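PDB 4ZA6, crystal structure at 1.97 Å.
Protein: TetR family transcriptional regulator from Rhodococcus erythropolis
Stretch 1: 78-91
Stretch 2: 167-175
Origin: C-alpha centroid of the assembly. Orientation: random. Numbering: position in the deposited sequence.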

# COMPACT_ATOMS: atom_id res chain seq x y z
N ILE A 78 -0.95 5.77 -15.69
CA ILE A 78 -1.54 5.01 -14.58
C ILE A 78 -0.91 3.63 -14.54
O ILE A 78 -0.52 3.17 -13.48
N LEU A 79 -0.74 3.00 -15.73
CA LEU A 79 -0.10 1.70 -15.83
C LEU A 79 1.34 1.77 -15.34
O LEU A 79 1.77 0.89 -14.60
N ASP A 80 2.06 2.82 -15.70
CA ASP A 80 3.44 2.99 -15.26
C ASP A 80 3.55 3.16 -13.74
O ASP A 80 4.43 2.56 -13.12
N VAL A 81 2.69 3.98 -13.13
CA VAL A 81 2.69 4.21 -11.66
C VAL A 81 2.49 2.86 -10.95
O VAL A 81 3.28 2.53 -10.07
N PHE A 82 1.47 2.08 -11.37
CA PHE A 82 1.15 0.78 -10.74
C PHE A 82 2.23 -0.25 -10.88
O PHE A 82 2.48 -0.97 -9.93
N GLY A 83 2.85 -0.31 -12.06
CA GLY A 83 3.96 -1.22 -12.32
C GLY A 83 5.12 -0.90 -11.39
O GLY A 83 5.67 -1.80 -10.75
N ARG A 84 5.46 0.41 -11.26
CA ARG A 84 6.52 0.92 -10.39
C ARG A 84 6.25 0.60 -8.93
O ARG A 84 7.16 0.10 -8.24
N VAL A 85 5.02 0.91 -8.44
CA VAL A 85 4.62 0.65 -7.06
C VAL A 85 4.74 -0.87 -6.78
O VAL A 85 5.38 -1.27 -5.82
N MET A 86 4.15 -1.72 -7.64
CA MET A 86 4.18 -3.17 -7.43
C MET A 86 5.58 -3.78 -7.40
O MET A 86 5.85 -4.63 -6.55
N ARG A 87 6.46 -3.34 -8.30
CA ARG A 87 7.83 -3.83 -8.35
C ARG A 87 8.64 -3.32 -7.17
O ARG A 87 9.51 -4.05 -6.69
N SER A 88 8.32 -2.11 -6.65
CA SER A 88 9.00 -1.55 -5.48
C SER A 88 8.61 -2.35 -4.23
O SER A 88 9.47 -2.69 -3.41
N VAL A 89 7.35 -2.70 -4.12
CA VAL A 89 6.82 -3.51 -3.02
C VAL A 89 7.43 -4.93 -3.09
O VAL A 89 7.89 -5.44 -2.07
N GLU A 90 7.47 -5.54 -4.29
CA GLU A 90 8.06 -6.87 -4.50
C GLU A 90 9.56 -6.93 -4.07
O GLU A 90 9.99 -7.94 -3.50
N SER A 91 10.33 -5.85 -4.31
CA SER A 91 11.76 -5.82 -3.95
C SER A 91 12.04 -5.31 -2.53
O SER A 91 13.21 -5.11 -2.17
N LYS A 167 4.72 -16.73 -7.44
CA LYS A 167 5.34 -15.40 -7.50
C LYS A 167 4.32 -14.28 -7.54
O LYS A 167 3.13 -14.54 -7.74
N ALA A 168 4.79 -13.01 -7.35
CA ALA A 168 3.95 -11.81 -7.42
C ALA A 168 3.50 -11.76 -8.87
O ALA A 168 4.33 -11.85 -9.77
N GLU A 169 2.18 -11.70 -9.10
CA GLU A 169 1.62 -11.69 -10.46
C GLU A 169 1.41 -10.26 -10.97
O GLU A 169 0.27 -9.82 -11.17
N ILE A 170 2.52 -9.53 -11.17
CA ILE A 170 2.49 -8.12 -11.60
C ILE A 170 1.85 -7.89 -12.97
O ILE A 170 0.98 -7.02 -13.08
N GLU A 171 2.23 -8.69 -13.99
CA GLU A 171 1.67 -8.56 -15.33
C GLU A 171 0.19 -8.80 -15.39
O GLU A 171 -0.51 -8.10 -16.11
N THR A 172 -0.30 -9.79 -14.63
CA THR A 172 -1.74 -10.08 -14.55
C THR A 172 -2.45 -8.91 -13.88
O THR A 172 -3.52 -8.54 -14.33
N ALA A 173 -1.85 -8.31 -12.85
CA ALA A 173 -2.48 -7.17 -12.18
C ALA A 173 -2.57 -5.98 -13.15
O ALA A 173 -3.60 -5.32 -13.21
N LEU A 174 -1.51 -5.77 -13.97
CA LEU A 174 -1.51 -4.70 -14.98
C LEU A 174 -2.57 -4.91 -16.05
O LEU A 174 -3.16 -3.93 -16.54
N ASP A 175 -2.79 -6.19 -16.45
CA ASP A 175 -3.79 -6.55 -17.45
C ASP A 175 -5.18 -6.18 -16.94
O ASP A 175 -6.00 -5.67 -17.71

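The two stretches illustrate a common way for antiparallel helices to pair: an apolar seam without a single hydrogen bond across it, bordered on its more exposed side by charged side chains. The helix axes run at 153° to one another and approach to 10.3 Å, a separation that side chains must fill. Ile170 (m, t) and Leu174 (m, t), one helical turn apart, contribute most. Met86 points toward them in the m, t, m conformation, which carries its CE to 3.9 Å from Ile170 CG2 and 3.8 Å from Leu174 CD2, while its SD lies 3.7 Å from Ala173 CB. Leu174 sets out sideways, yet its CD2 reaches 3.9 Å from Gly83 N, against the backbone of the first helix. Farther along, Leu79 (m, t) brings its CD2 to 3.9 Å from Leu174 CD2.

Long polar side chains can serve such a seam with their aliphatic portions. Arg87 does so, its CG 3.8 Å from Ile170 CD1; its guanidinium then lays one face over Ile170 CG2 and meets Glu171 at its edge in a long salt bridge, Arg87 NH1 to Glu171 OE1 3.8 Å. At the other end Glu90 (t, t) points toward the loop preceding the second helix, where its OE2 lies 3.6 Å from Ala168 CB, a contact of proximity alone.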

# COMPACT_ATOMS: atom_id res chain seq x y z
CB ILE A 78 -3.08 4.96 -14.68
CG1 ILE A 78 -3.70 6.38 -14.55
CG2 ILE A 78 -3.67 4.01 -13.63
CD1 ILE A 78 -5.04 6.58 -15.29
CB LEU A 79 -0.20 1.11 -17.24
CG LEU A 79 -1.54 0.47 -17.60
CD1 LEU A 79 -1.59 0.13 -19.11
CD2 LEU A 79 -1.77 -0.83 -16.85
CB ASP A 80 4.09 4.17 -15.98
CG ASP A 80 5.60 4.22 -15.83
OD1 ASP A 80 6.21 3.15 -15.57
OD2 ASP A 80 6.17 5.27 -16.07
CB VAL A 81 1.61 5.24 -11.23
CG1 VAL A 81 1.38 5.22 -9.72
CG2 VAL A 81 1.96 6.65 -11.71
CB PHE A 82 -0.20 0.22 -11.23
CG PHE A 82 -1.33 0.72 -10.36
CD1 PHE A 82 -1.73 0.01 -9.23
CD2 PHE A 82 -1.94 1.94 -10.62
CE1 PHE A 82 -2.73 0.49 -8.40
CE2 PHE A 82 -2.93 2.44 -9.77
CZ PHE A 82 -3.32 1.70 -8.67
CB ARG A 84 6.68 2.43 -10.57
CG ARG A 84 7.47 2.83 -11.80
CD ARG A 84 7.49 4.33 -12.00
NE ARG A 84 8.16 4.67 -13.25
CZ ARG A 84 9.46 4.88 -13.36
NH1 ARG A 84 10.25 4.79 -12.29
NH2 ARG A 84 10.00 5.18 -14.53
CB VAL A 85 3.19 1.19 -6.76
CG1 VAL A 85 2.67 0.67 -5.41
CG2 VAL A 85 3.16 2.71 -6.76
CB MET A 86 3.27 -3.90 -8.42
CG MET A 86 1.82 -3.61 -8.16
SD MET A 86 0.75 -4.69 -9.12
CE MET A 86 0.73 -3.83 -10.71
CB ARG A 87 8.48 -3.51 -9.70
CG ARG A 87 7.89 -4.36 -10.81
CD ARG A 87 8.59 -4.19 -12.14
NE ARG A 87 7.88 -3.23 -12.97
CZ ARG A 87 7.08 -3.55 -13.98
NH1 ARG A 87 6.92 -4.81 -14.35
NH2 ARG A 87 6.45 -2.60 -14.66
CB SER A 88 8.66 -0.07 -5.30
OG SER A 88 9.30 0.43 -4.15
CB VAL A 89 5.28 -3.54 -3.02
CG1 VAL A 89 4.74 -4.58 -2.03
CG2 VAL A 89 4.72 -2.16 -2.71
CB GLU A 90 7.87 -7.29 -5.98
CG GLU A 90 8.36 -8.69 -6.33
CD GLU A 90 8.47 -8.98 -7.82
OE1 GLU A 90 8.85 -8.06 -8.58
OE2 GLU A 90 8.19 -10.13 -8.22
CB SER A 91 12.55 -5.03 -5.00
OG SER A 91 12.28 -3.64 -4.92
CB LYS A 167 6.25 -15.30 -8.74
CG LYS A 167 5.50 -15.43 -10.07
CD LYS A 167 6.16 -14.60 -11.17
CE LYS A 167 5.43 -14.70 -12.49
NZ LYS A 167 4.15 -13.94 -12.50
CB ALA A 168 4.78 -10.57 -7.09
CB GLU A 169 0.34 -12.52 -10.51
CG GLU A 169 0.57 -13.96 -10.08
CD GLU A 169 -0.68 -14.76 -9.77
OE1 GLU A 169 -0.54 -15.98 -9.55
OE2 GLU A 169 -1.77 -14.16 -9.63
CB ILE A 170 3.86 -7.40 -11.37
CG1 ILE A 170 4.26 -7.50 -9.87
CG2 ILE A 170 3.82 -5.92 -11.86
CD1 ILE A 170 5.68 -7.12 -9.54
CB GLU A 171 2.42 -9.42 -16.37
CG GLU A 171 3.81 -8.88 -16.67
CD GLU A 171 3.93 -7.45 -17.18
OE1 GLU A 171 4.96 -6.82 -16.89
OE2 GLU A 171 3.00 -6.95 -17.86
CB THR A 172 -1.99 -11.43 -13.85
OG1 THR A 172 -1.38 -12.46 -14.61
CG2 THR A 172 -3.46 -11.74 -13.72
CB ALA A 173 -1.71 -6.78 -10.92
CB LEU A 174 -0.11 -4.59 -15.60
CG LEU A 174 0.95 -3.96 -14.67
CD1 LEU A 174 2.33 -3.99 -15.32
CD2 LEU A 174 0.58 -2.54 -14.29
CB ASP A 175 -3.72 -8.06 -17.75
CG ASP A 175 -2.52 -8.52 -18.55
OD1 ASP A 175 -2.00 -7.72 -19.34
OD2 ASP A 175 -2.15 -9.72 -18.43